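Putative NADPH-dependent oxidoreductase (Desulfitobacterium hafniense DCB-2, PDB 3DB2) is a putative oxidoreductase that probably uses NADPH, bound by its Rossmann-fold domain, in an oxidation-reduction reaction on a substrate not yet identified. Local coordinates at residues D22-Y36 against F46-M58. Numbering follows the deposited sequence.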
# COMPACT_ATOMS: atom_id res chain seq x y z
N ASP C 22 27.48 -20.61 3.51
CA ASP C 22 28.23 -19.55 4.16
C ASP C 22 27.64 -19.26 5.54
O ASP C 22 28.30 -18.99 6.54
CB ASP C 22 28.20 -18.29 3.28
CG ASP C 22 29.20 -18.37 2.15
OD1 ASP C 22 29.94 -19.37 2.07
OD2 ASP C 22 29.21 -17.43 1.33
N ALA C 23 26.32 -19.33 5.66
CA ALA C 23 25.74 -19.15 7.00
C ALA C 23 25.73 -20.41 7.84
O ALA C 23 26.18 -20.39 9.00
CB ALA C 23 24.34 -18.59 6.79
N TYR C 24 25.22 -21.53 7.32
CA TYR C 24 24.93 -22.67 8.20
C TYR C 24 26.21 -23.38 8.62
O TYR C 24 26.20 -24.07 9.65
CB TYR C 24 23.90 -23.64 7.63
CG TYR C 24 24.15 -24.41 6.38
CD1 TYR C 24 25.05 -25.47 6.35
CD2 TYR C 24 23.48 -24.11 5.20
CE1 TYR C 24 25.30 -26.20 5.21
CE2 TYR C 24 23.72 -24.83 4.03
CZ TYR C 24 24.63 -25.87 4.06
OH TYR C 24 24.89 -26.61 2.92
N THR C 25 27.29 -23.28 7.84
CA THR C 25 28.46 -24.09 8.27
C THR C 25 29.13 -23.42 9.47
O THR C 25 30.04 -23.99 10.06
CB THR C 25 29.45 -24.31 7.13
OG1 THR C 25 29.94 -23.04 6.64
CG2 THR C 25 28.75 -25.00 5.98
N LYS C 26 28.68 -22.22 9.84
CA LYS C 26 29.16 -21.62 11.09
C LYS C 26 28.61 -22.31 12.34
O LYS C 26 29.15 -22.10 13.43
CB LYS C 26 28.76 -20.15 11.18
CG LYS C 26 29.17 -19.30 10.00
CD LYS C 26 28.82 -17.85 10.32
CE LYS C 26 29.01 -16.99 9.08
NZ LYS C 26 28.86 -15.54 9.42
N SER C 27 27.56 -23.10 12.17
CA SER C 27 26.87 -23.76 13.27
C SER C 27 27.60 -24.98 13.83
O SER C 27 28.00 -25.87 13.07
CB SER C 27 25.49 -24.23 12.82
OG SER C 27 24.71 -24.64 13.93
N GLU C 28 27.70 -25.02 15.14
CA GLU C 28 28.15 -26.15 15.94
C GLU C 28 27.14 -27.29 15.95
O GLU C 28 27.42 -28.40 16.40
CB GLU C 28 28.38 -25.68 17.38
CG GLU C 28 29.44 -24.58 17.48
CD GLU C 28 30.78 -25.02 16.92
OE1 GLU C 28 30.87 -25.30 15.70
OE2 GLU C 28 31.75 -25.09 17.70
N LYS C 29 25.92 -27.02 15.47
CA LYS C 29 24.85 -28.01 15.46
C LYS C 29 24.84 -28.83 14.18
O LYS C 29 24.13 -29.83 14.13
CB LYS C 29 23.50 -27.30 15.67
CG LYS C 29 23.46 -26.65 17.06
CD LYS C 29 22.28 -25.73 17.29
CE LYS C 29 21.62 -25.93 18.64
NZ LYS C 29 20.34 -25.17 18.72
N LEU C 30 25.63 -28.42 13.19
CA LEU C 30 25.61 -28.98 11.86
C LEU C 30 27.01 -29.40 11.41
O LEU C 30 27.97 -28.77 11.83
CB LEU C 30 25.09 -27.96 10.84
CG LEU C 30 23.78 -27.25 11.16
CD1 LEU C 30 23.48 -26.10 10.21
CD2 LEU C 30 22.62 -28.25 11.10
N LYS C 31 27.04 -30.42 10.57
CA LYS C 31 28.23 -30.91 9.88
C LYS C 31 27.91 -31.18 8.41
O LYS C 31 27.13 -32.08 8.09
CB LYS C 31 28.76 -32.19 10.55
CG LYS C 31 29.72 -33.02 9.74
CD LYS C 31 29.53 -34.51 9.92
N LEU C 32 28.46 -30.39 7.50
CA LEU C 32 28.30 -30.68 6.08
C LEU C 32 29.18 -31.88 5.70
O LEU C 32 30.41 -31.76 5.75
CB LEU C 32 28.63 -29.47 5.25
CG LEU C 32 28.45 -29.35 3.75
CD1 LEU C 32 27.18 -29.93 3.18
CD2 LEU C 32 28.46 -27.86 3.37
N VAL C 33 28.53 -32.96 5.31
CA VAL C 33 29.09 -34.24 4.93
C VAL C 33 29.35 -34.35 3.43
O VAL C 33 30.43 -34.69 2.93
CB VAL C 33 28.12 -35.39 5.32
CG1 VAL C 33 28.69 -36.72 4.83
CG2 VAL C 33 27.84 -35.45 6.80
N THR C 34 28.34 -34.05 2.61
CA THR C 34 28.51 -34.22 1.18
C THR C 34 27.59 -33.26 0.44
O THR C 34 26.84 -32.47 1.03
CB THR C 34 28.27 -35.69 0.79
OG1 THR C 34 28.68 -35.91 -0.56
CG2 THR C 34 26.80 -36.06 0.90
N CYS C 35 27.67 -33.31 -0.88
CA CYS C 35 26.89 -32.51 -1.79
C CYS C 35 26.63 -33.26 -3.09
O CYS C 35 27.34 -34.19 -3.54
CB CYS C 35 27.62 -31.18 -2.00
SG CYS C 35 29.03 -31.31 -3.14
N TYR C 36 25.54 -32.86 -3.74
CA TYR C 36 25.15 -33.37 -5.05
C TYR C 36 24.70 -32.20 -5.93
O TYR C 36 24.01 -31.33 -5.42
CB TYR C 36 24.06 -34.43 -4.90
CG TYR C 36 23.60 -34.92 -6.25
CD1 TYR C 36 24.35 -35.84 -6.98
CD2 TYR C 36 22.41 -34.45 -6.79
CE1 TYR C 36 23.93 -36.29 -8.22
CE2 TYR C 36 21.98 -34.89 -8.03
CZ TYR C 36 22.73 -35.80 -8.73
OH TYR C 36 22.30 -36.23 -9.97
N PHE C 46 31.92 -26.79 -5.05
CA PHE C 46 31.28 -26.71 -3.73
C PHE C 46 32.04 -27.50 -2.69
O PHE C 46 32.44 -27.04 -1.61
CB PHE C 46 29.83 -27.19 -3.91
CG PHE C 46 28.96 -26.93 -2.69
CD1 PHE C 46 28.89 -27.88 -1.70
CD2 PHE C 46 28.25 -25.75 -2.56
CE1 PHE C 46 28.13 -27.71 -0.55
CE2 PHE C 46 27.48 -25.55 -1.42
CZ PHE C 46 27.43 -26.52 -0.43
N GLY C 47 32.32 -28.79 -2.99
CA GLY C 47 33.01 -29.63 -2.03
C GLY C 47 34.37 -29.10 -1.65
O GLY C 47 34.85 -29.28 -0.53
N LYS C 48 35.05 -28.43 -2.58
CA LYS C 48 36.37 -27.87 -2.21
C LYS C 48 36.18 -26.67 -1.29
O LYS C 48 36.77 -26.55 -0.22
CB LYS C 48 37.10 -27.55 -3.50
CG LYS C 48 38.52 -27.02 -3.33
CD LYS C 48 39.19 -26.73 -4.67
N ARG C 49 35.31 -25.75 -1.72
CA ARG C 49 34.97 -24.56 -0.94
C ARG C 49 34.63 -24.90 0.50
O ARG C 49 35.13 -24.31 1.44
CB ARG C 49 33.77 -23.88 -1.59
CG ARG C 49 33.26 -22.69 -0.79
CD ARG C 49 34.10 -21.44 -0.96
NE ARG C 49 33.24 -20.31 -1.27
CZ ARG C 49 32.55 -19.61 -0.38
NH1 ARG C 49 32.61 -19.90 0.92
NH2 ARG C 49 31.81 -18.60 -0.81
N TYR C 50 33.71 -25.86 0.70
CA TYR C 50 33.25 -26.14 2.05
C TYR C 50 33.92 -27.40 2.56
O TYR C 50 33.74 -27.88 3.68
CB TYR C 50 31.71 -26.20 2.03
CG TYR C 50 31.15 -24.88 1.55
CD1 TYR C 50 31.15 -23.78 2.41
CD2 TYR C 50 30.62 -24.69 0.29
CE1 TYR C 50 30.64 -22.55 2.02
CE2 TYR C 50 30.12 -23.47 -0.11
CZ TYR C 50 30.14 -22.40 0.76
OH TYR C 50 29.63 -21.18 0.37
N ASN C 51 34.78 -28.01 1.74
CA ASN C 51 35.47 -29.22 2.20
C ASN C 51 34.56 -30.35 2.69
O ASN C 51 34.60 -30.85 3.82
CB ASN C 51 36.44 -28.90 3.34
CG ASN C 51 37.67 -29.77 3.06
OD1 ASN C 51 38.25 -29.60 1.98
ND2 ASN C 51 37.99 -30.64 4.00
N CYS C 52 33.68 -30.81 1.83
CA CYS C 52 32.90 -32.02 2.16
C CYS C 52 33.13 -33.01 1.03
O CYS C 52 33.99 -32.70 0.19
CB CYS C 52 31.44 -31.64 2.34
SG CYS C 52 30.75 -30.68 0.97
N ALA C 53 32.40 -34.12 1.01
CA ALA C 53 32.38 -35.03 -0.10
C ALA C 53 31.46 -34.51 -1.20
O ALA C 53 30.66 -33.59 -1.07
CB ALA C 53 31.95 -36.45 0.30
N GLY C 54 31.56 -35.11 -2.37
CA GLY C 54 30.66 -34.91 -3.49
C GLY C 54 30.19 -36.30 -3.91
O GLY C 54 30.93 -37.29 -3.85
N ASP C 55 28.94 -36.42 -4.33
CA ASP C 55 28.46 -37.75 -4.73
C ASP C 55 28.06 -37.69 -6.19
O ASP C 55 27.42 -36.74 -6.65
CB ASP C 55 27.36 -38.15 -3.78
CG ASP C 55 27.89 -38.71 -2.48
OD1 ASP C 55 28.69 -39.65 -2.56
OD2 ASP C 55 27.52 -38.23 -1.38
N ALA C 56 28.43 -38.71 -6.96
CA ALA C 56 28.11 -38.77 -8.38
C ALA C 56 26.62 -38.99 -8.63
O ALA C 56 26.09 -38.59 -9.66
CB ALA C 56 28.93 -39.86 -9.04
N THR C 57 25.95 -39.66 -7.70
CA THR C 57 24.55 -40.02 -7.88
C THR C 57 23.76 -39.74 -6.60
O THR C 57 24.31 -39.71 -5.49
CB THR C 57 24.47 -41.50 -8.27
OG1 THR C 57 25.29 -42.26 -7.38
CG2 THR C 57 25.10 -41.74 -9.63
N MSE C 58 22.46 -39.54 -6.75
CA MSE C 58 21.64 -39.26 -5.56
C MSE C 58 21.66 -40.47 -4.64
O MSE C 58 21.62 -40.33 -3.42
CB MSE C 58 20.20 -38.97 -6.02
CG MSE C 58 19.95 -37.50 -6.33
SE MSE C 58 20.30 -36.35 -4.79
CE MSE C 58 18.61 -36.72 -3.88
O HOH W 1 33.29 -32.00 5.97
O HOH W 2 23.89 -37.94 -11.49
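D22, on helix 15-24, takes two donors from helix 40-50 on one oxygen. Y50 OH reaches D22 OD1 at 2.5 Å from above the carboxylate plane, 53° out of it. R49 NH1 meets D22 OD1 on the syn side at 3.0 Å, as a salt bridge. The R49 chain bends at chi2 and chi3, which lays its guanidinium under the Y50 hydroxyl. With an alanine at D22, the Y50 hydroxyl and the R49 charge would probably lose their shared acceptor. Further along, L32 CD2 touches both F46 CE1 and Y50 CB, and C35 CB lies 3.5 Å from F46 CD1. F46 CG stands anti to its own backbone N (chi1 -170°), turning the ring toward strand 30-36. T34 OG1 donates to D55 OD2 at 2.7 Å. CG of M58, a selenomethionine, sits over one face of the Y36 ring, toward its rim, in a CH-pi contact, with M58 SE 3.5 Å from Y36 CD2. A53 N to V33 O and D55 N to C35 O join the backbones. Strand 30-36, helix 40-50 and strand 53-54 form a beta-alpha-beta unit of the Rossmann fold, which D22 joins from helix 15-24. The doubly gripped D22 OD1 thus ties two helices together, while T34 and R64 share D55 OD2 beside the edge strand.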